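Local coordinates for protein potential RNA-dependent RNA polymerase (Human picobirnavirus, PDB 5I62) that catalyses RNA-templated synthesis of RNA from ribonucleoside triphosphates, probably in both transcription and replication of the viral genome, at residues P63-M66 against E67-D71; G415-S418 against T419-L423. All blocks are in the same frame, centred on the assembly; numbering follows the deposited sequence.

Overall arrangement
Contacts 1 and 2 are both local, one at the start of helix 63-73 and the other at the start of helix 419-427. Their centres are about 10 Å apart although the segments are far apart in sequence. In contact 2, strand 416-417 pairs with strand 401-404 at the edge of a small antiparallel sheet and leads into helix 419-427. Glu-69 of contact 1 joins the two contacts: its OE1 is 2.6 Å from Ser-418 OG and its OE2 is 2.8 Å from Thr-419 OG1, both probable hydrogen bonds. Phe-68 adds packing, with CE2 3.5 Å from Val-416 O. Thus a side chain from one helix supports the capped end of the other.

Contact 1 (P63-M66 against E67-D71)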
ATOM      1  N   PRO A  63     -26.895   7.206   7.512  1.00 29.20           N
ATOM      2  CA  PRO A  63     -27.188   6.337   6.364  1.00 26.00           C
ATOM      3  C   PRO A  63     -26.046   6.215   5.363  1.00 27.75           C
ATOM      4  O   PRO A  63     -25.932   5.163   4.724  1.00 30.44           O
ATOM      5  CB  PRO A  63     -28.418   6.996   5.727  1.00 31.64           C
ATOM      6  CG  PRO A  63     -28.301   8.426   6.093  1.00 28.89           C
ATOM      7  CD  PRO A  63     -27.695   8.446   7.482  1.00 32.47           C
ATOM      8  N   THR A  64     -25.208   7.244   5.182  1.00 21.82           N
ATOM      9  CA  THR A  64     -24.078   7.059   4.282  1.00 25.64           C
ATOM     10  C   THR A  64     -22.993   6.181   4.910  1.00 23.69           C
ATOM     11  O   THR A  64     -22.210   5.575   4.172  1.00 22.98           O
ATOM     12  CB  THR A  64     -23.483   8.405   3.819  1.00 23.30           C
ATOM     13  OG1 THR A  64     -22.806   9.060   4.901  1.00 23.76           O
ATOM     14  CG2 THR A  64     -24.580   9.319   3.268  1.00 27.15           C
ATOM     15  N   LEU A  65     -22.925   6.100   6.244  1.00 21.34           N
ATOM     16  CA  LEU A  65     -22.032   5.122   6.870  1.00 20.74           C
ATOM     17  C   LEU A  65     -22.528   3.706   6.614  1.00 22.91           C
ATOM     18  O   LEU A  65     -21.728   2.788   6.386  1.00 21.52           O
ATOM     19  CB  LEU A  65     -21.902   5.377   8.372  1.00 20.69           C
ATOM     20  CG  LEU A  65     -21.000   4.376   9.123  1.00 23.20           C
ATOM     21  CD1 LEU A  65     -19.593   4.313   8.522  1.00 18.18           C
ATOM     22  CD2 LEU A  65     -20.917   4.699  10.593  1.00 26.25           C
ATOM     23  N   MET A  66     -23.853   3.516   6.640  1.00 22.86           N
ATOM     24  CA  MET A  66     -24.431   2.218   6.305  1.00 25.12           C
ATOM     25  C   MET A  66     -24.155   1.853   4.850  1.00 25.38           C
ATOM     26  O   MET A  66     -23.849   0.694   4.544  1.00 24.89           O
ATOM     27  CB  MET A  66     -25.934   2.220   6.591  1.00 28.90           C
ATOM     28  CG  MET A  66     -26.644   0.871   6.388  1.00 31.82           C
ATOM     29  SD  MET A  66     -26.000  -0.484   7.419  1.00 43.27           S
ATOM     30  CE  MET A  66     -25.985   0.285   9.000  1.00 30.99           C
ATOM     31  N   GLU A  67     -24.258   2.826   3.937  1.00 22.88           N
ATOM     32  CA  GLU A  67     -23.917   2.563   2.539  1.00 24.54           C
ATOM     33  C   GLU A  67     -22.468   2.135   2.396  1.00 22.22           C
ATOM     34  O   GLU A  67     -22.155   1.234   1.613  1.00 23.74           O
ATOM     35  CB  GLU A  67     -24.149   3.795   1.674  1.00 27.88           C
ATOM     36  CG  GLU A  67     -25.581   4.180   1.480  1.00 33.07           C
ATOM     37  CD  GLU A  67     -25.730   5.692   1.318  1.00 39.07           C
ATOM     38  OE1 GLU A  67     -26.727   6.259   1.826  1.00 40.71           O
ATOM     39  OE2 GLU A  67     -24.823   6.319   0.714  1.00 42.65           O
ATOM     40  N   PHE A  68     -21.569   2.814   3.111  1.00 20.41           N
ATOM     41  CA  PHE A  68     -20.149   2.472   3.115  1.00 20.36           C
ATOM     42  C   PHE A  68     -19.937   1.048   3.613  1.00 21.12           C
ATOM     43  O   PHE A  68     -19.219   0.261   2.990  1.00 21.03           O
ATOM     44  CB  PHE A  68     -19.427   3.501   3.983  1.00 20.91           C
ATOM     45  CG  PHE A  68     -18.020   3.138   4.397  1.00 23.13           C
ATOM     46  CD1 PHE A  68     -16.947   3.366   3.554  1.00 21.73           C
ATOM     47  CD2 PHE A  68     -17.770   2.673   5.677  1.00 20.98           C
ATOM     48  CE1 PHE A  68     -15.646   3.086   3.965  1.00 19.54           C
ATOM     49  CE2 PHE A  68     -16.473   2.392   6.091  1.00 21.83           C
ATOM     50  CZ  PHE A  68     -15.410   2.607   5.223  1.00 16.51           C
ATOM     51  N   GLU A  69     -20.597   0.695   4.716  1.00 20.92           N
ATOM     52  CA  GLU A  69     -20.514  -0.653   5.261  1.00 21.03           C
ATOM     53  C   GLU A  69     -21.078  -1.689   4.289  1.00 25.70           C
ATOM     54  O   GLU A  69     -20.471  -2.745   4.076  1.00 21.70           O
ATOM     55  CB  GLU A  69     -21.255  -0.714   6.596  1.00 23.96           C
ATOM     56  CG  GLU A  69     -20.561  -0.004   7.758  1.00 21.35           C
ATOM     57  CD  GLU A  69     -19.653  -0.943   8.544  1.00 23.90           C
ATOM     58  OE1 GLU A  69     -19.271  -1.995   7.982  1.00 24.36           O
ATOM     59  OE2 GLU A  69     -19.324  -0.632   9.716  1.00 22.45           O
ATOM     60  N   ASP A  70     -22.262  -1.413   3.717  1.00 21.41           N
ATOM     61  CA  ASP A  70     -22.867  -2.297   2.725  1.00 21.22           C
ATOM     62  C   ASP A  70     -21.951  -2.513   1.527  1.00 26.80           C
ATOM     63  O   ASP A  70     -21.830  -3.633   1.015  1.00 28.13           O
ATOM     64  CB  ASP A  70     -24.200  -1.726   2.240  1.00 27.38           C
ATOM     65  CG  ASP A  70     -25.349  -2.006   3.186  1.00 37.21           C
ATOM     66  OD1 ASP A  70     -25.170  -2.797   4.136  1.00 39.80           O
ATOM     67  OD2 ASP A  70     -26.444  -1.442   2.969  1.00 35.53           O
ATOM     68  N   ASP A  71     -21.335  -1.433   1.040  1.00 22.44           N
ATOM     69  CA  ASP A  71     -20.375  -1.542  -0.054  1.00 24.13           C
ATOM     70  C   ASP A  71     -19.233  -2.506   0.284  1.00 25.54           C
ATOM     71  O   ASP A  71     -18.890  -3.383  -0.518  1.00 23.92           O
ATOM     72  CB  ASP A  71     -19.830  -0.158  -0.391  1.00 26.26           C
ATOM     73  CG  ASP A  71     -18.806  -0.189  -1.495  1.00 36.85           C
ATOM     74  OD1 ASP A  71     -19.165  -0.492  -2.653  1.00 42.01           O
ATOM     75  OD2 ASP A  71     -17.625   0.077  -1.200  1.00 42.20           O
TER
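Leu-65 and Phe-68 meet on the buried side of the first turns of helix 63-73. One methyl of the leucine, CD1, lies 3.8 Å from CD2 of the phenylalanine ring and approaches that ring obliquely. Both side chains start with CG anti to the backbone N (chi1 179° in Leu-65, 165° in Phe-68), and they cross at an angle. Leu-65 also packs on Trp-402 of strand 401-404, and Met-66 on Tyr-52 and Leu-55 of helix 44-55.

Glu-67 bends back along the exposed side of the helix. Its carboxylate lies beside Thr-64, with OE2 3.7 Å from CA and 3.9 Å from the methyl CG2 of that threonine. OE1 is 3.2 Å from the backbone O of Pro-63, but both are acceptors and do not bond.

Met-66 curls at its last two torsions. Its SD stands 4.1 Å from OD1 of Asp-70. Tyr-52 binds that OD1, while Asp-395 and Trp-402 hold the hydroxyl of Thr-64. Glu-69 sends its carboxylate off the helix to Ser-418, Thr-419, Met-420 N and His-457.

Beneath these side chains, the backbone N of Glu-67, Phe-68, Glu-69 and Asp-70 each bonds to the O four residues earlier. The bond from Asp-70 N to Met-66 O is 2.8 Å long. The chemistry is that of an amphipathic helix start: apolar groups pack inward, while the buried Glu-69 carboxylate has several donors that would probably stabilise its negative charge.

Contact 2 (G415-S418 against T419-L423); sequences GVYS and TMRAL
Ser-418 follows the short, weakly bonded strand about 416-417 and is the N-cap of helix 419-427; its backbone O accepts from Ala-422 N at 3.0 Å, closing the first turn. Its side chain turns back over the same turn. With OG anti to the backbone N (chi1 168°), the hydroxyl oxygen faces the helix start and accepts from Arg-421 N at 3.0 Å. That capping bond is almost straight, at 174°. The carboxylate of Glu-69 also bonds to this OG and to the hydroxyl of Thr-419, which has Trp-51 as a further partner.

Tyr-417 and Arg-421 cross obliquely. The arginine chain is extended from CG to NE and passes the phenol end of the tyrosine, its CD 3.5 Å from Tyr-417 OH. Ring and guanidinium planes are 55° apart, so the two groups do not stack. A water lies at the edge of both, in the plane of each. It is 3.1 Å from Tyr-417 OH and accepts from Arg-421 NE at 3.3 Å. Further along the ring, CE2 of Tyr-417 comes 4.3 Å from CB of Ala-422.

Beyond NE, the Arg-421 guanidinium lies near Arg-400 and Arg-425 and has a long, weak ion pair with Glu-190. Ser-418 OG serves Arg-421 N and the Glu-69 carboxylate serves Met-420 N, so two first-turn NH groups have acceptors in a buried setting. The positive end of the helix dipole would probably also help stabilise the charge on Glu-69.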
ATOM      1  N   GLY A 415     -11.820   9.065  11.101  1.00 22.75           N
ATOM      2  CA  GLY A 415     -12.083   8.076  10.070  1.00 18.91           C
ATOM      3  C   GLY A 415     -12.701   6.808  10.643  1.00 19.57           C
ATOM      4  O   GLY A 415     -12.187   6.232  11.601  1.00 19.61           O
ATOM      5  N   VAL A 416     -13.807   6.377  10.056  1.00 18.85           N
ATOM      6  CA  VAL A 416     -14.529   5.205  10.516  1.00 17.62           C
ATOM      7  C   VAL A 416     -14.192   4.045   9.586  1.00 16.72           C
ATOM      8  O   VAL A 416     -14.468   4.097   8.384  1.00 16.06           O
ATOM      9  CB  VAL A 416     -16.045   5.456  10.569  1.00 18.97           C
ATOM     10  CG1 VAL A 416     -16.769   4.172  11.017  1.00 18.95           C
ATOM     11  CG2 VAL A 416     -16.365   6.631  11.509  1.00 18.21           C
ATOM     12  N   TYR A 417     -13.606   3.000  10.145  1.00 17.72           N
ATOM     13  CA  TYR A 417     -13.324   1.789   9.399  1.00 16.50           C
ATOM     14  C   TYR A 417     -14.561   0.896   9.405  1.00 19.49           C
ATOM     15  O   TYR A 417     -15.340   0.892  10.359  1.00 20.14           O
ATOM     16  CB  TYR A 417     -12.125   1.084  10.018  1.00 18.57           C
ATOM     17  CG  TYR A 417     -11.483   0.005   9.179  1.00 20.51           C
ATOM     18  CD1 TYR A 417     -10.466   0.309   8.284  1.00 18.56           C
ATOM     19  CD2 TYR A 417     -11.860  -1.318   9.325  1.00 20.60           C
ATOM     20  CE1 TYR A 417      -9.850  -0.691   7.527  1.00 23.04           C
ATOM     21  CE2 TYR A 417     -11.261  -2.321   8.587  1.00 22.65           C
ATOM     22  CZ  TYR A 417     -10.255  -2.005   7.692  1.00 24.48           C
ATOM     23  OH  TYR A 417      -9.675  -3.007   6.964  1.00 23.74           O
ATOM     24  N   SER A 418     -14.756   0.157   8.318  1.00 18.93           N
ATOM     25  CA  SER A 418     -15.916  -0.718   8.213  1.00 19.80           C
ATOM     26  C   SER A 418     -15.804  -1.886   9.189  1.00 19.92           C
ATOM     27  O   SER A 418     -14.839  -2.653   9.128  1.00 16.74           O
ATOM     28  CB  SER A 418     -16.041  -1.252   6.791  1.00 19.91           C
ATOM     29  OG  SER A 418     -16.988  -2.301   6.739  1.00 20.57           O
ATOM     30  N   THR A 419     -16.800  -2.043  10.065  1.00 18.10           N
ATOM     31  CA  THR A 419     -16.837  -3.246  10.895  1.00 18.98           C
ATOM     32  C   THR A 419     -17.041  -4.493  10.046  1.00 19.65           C
ATOM     33  O   THR A 419     -16.562  -5.579  10.401  1.00 20.73           O
ATOM     34  CB  THR A 419     -17.936  -3.153  11.953  1.00 22.44           C
ATOM     35  OG1 THR A 419     -19.214  -2.939  11.322  1.00 23.41           O
ATOM     36  CG2 THR A 419     -17.642  -2.021  12.930  1.00 22.15           C
ATOM     37  N   MET A 420     -17.766  -4.370   8.930  1.00 20.51           N
ATOM     38  CA  MET A 420     -17.970  -5.534   8.069  1.00 19.59           C
ATOM     39  C   MET A 420     -16.651  -5.986   7.455  1.00 18.94           C
ATOM     40  O   MET A 420     -16.335  -7.184   7.438  1.00 18.93           O
ATOM     41  CB  MET A 420     -19.006  -5.248   6.977  1.00 19.15           C
ATOM     42  CG  MET A 420     -20.442  -5.042   7.495  1.00 24.57           C
ATOM     43  SD  MET A 420     -21.114  -6.473   8.390  1.00 27.36           S
ATOM     44  CE  MET A 420     -20.827  -7.776   7.239  1.00 29.70           C
ATOM     45  N   ARG A 421     -15.865  -5.039   6.953  1.00 17.42           N
ATOM     46  CA  ARG A 421     -14.536  -5.382   6.456  1.00 19.30           C
ATOM     47  C   ARG A 421     -13.680  -5.990   7.558  1.00 19.14           C
ATOM     48  O   ARG A 421     -12.957  -6.973   7.323  1.00 18.51           O
ATOM     49  CB  ARG A 421     -13.852  -4.156   5.866  1.00 18.02           C
ATOM     50  CG  ARG A 421     -12.489  -4.458   5.234  1.00 21.32           C
ATOM     51  CD  ARG A 421     -12.053  -3.271   4.402  1.00 24.89           C
ATOM     52  NE  ARG A 421     -10.827  -3.467   3.633  1.00 27.90           N
ATOM     53  CZ  ARG A 421     -10.756  -4.085   2.456  1.00 32.27           C
ATOM     54  NH1 ARG A 421     -11.842  -4.630   1.902  1.00 26.39           N
ATOM     55  NH2 ARG A 421      -9.587  -4.169   1.832  1.00 31.55           N
ATOM     56  N   ALA A 422     -13.752  -5.424   8.768  1.00 18.47           N
ATOM     57  CA  ALA A 422     -13.000  -5.974   9.892  1.00 19.01           C
ATOM     58  C   ALA A 422     -13.384  -7.426  10.149  1.00 18.29           C
ATOM     59  O   ALA A 422     -12.515  -8.287  10.321  1.00 18.38           O
ATOM     60  CB  ALA A 422     -13.221  -5.124  11.146  1.00 18.92           C
ATOM     61  N   LEU A 423     -14.690  -7.717  10.175  1.00 19.51           N
ATOM     62  CA  LEU A 423     -15.146  -9.081  10.448  1.00 20.11           C
ATOM     63  C   LEU A 423     -14.615 -10.066   9.416  1.00 21.12           C
ATOM     64  O   LEU A 423     -14.203 -11.178   9.765  1.00 19.25           O
ATOM     65  CB  LEU A 423     -16.665  -9.138  10.481  1.00 21.27           C
ATOM     66  CG  LEU A 423     -17.332  -8.617  11.739  1.00 21.86           C
ATOM     67  CD1 LEU A 423     -18.839  -8.685  11.566  1.00 25.19           C
ATOM     68  CD2 LEU A 423     -16.883  -9.485  12.924  1.00 25.17           C
TER
HETATM   69  O   HOH W   1      -7.878  -2.394   4.533  1.00 36.67           O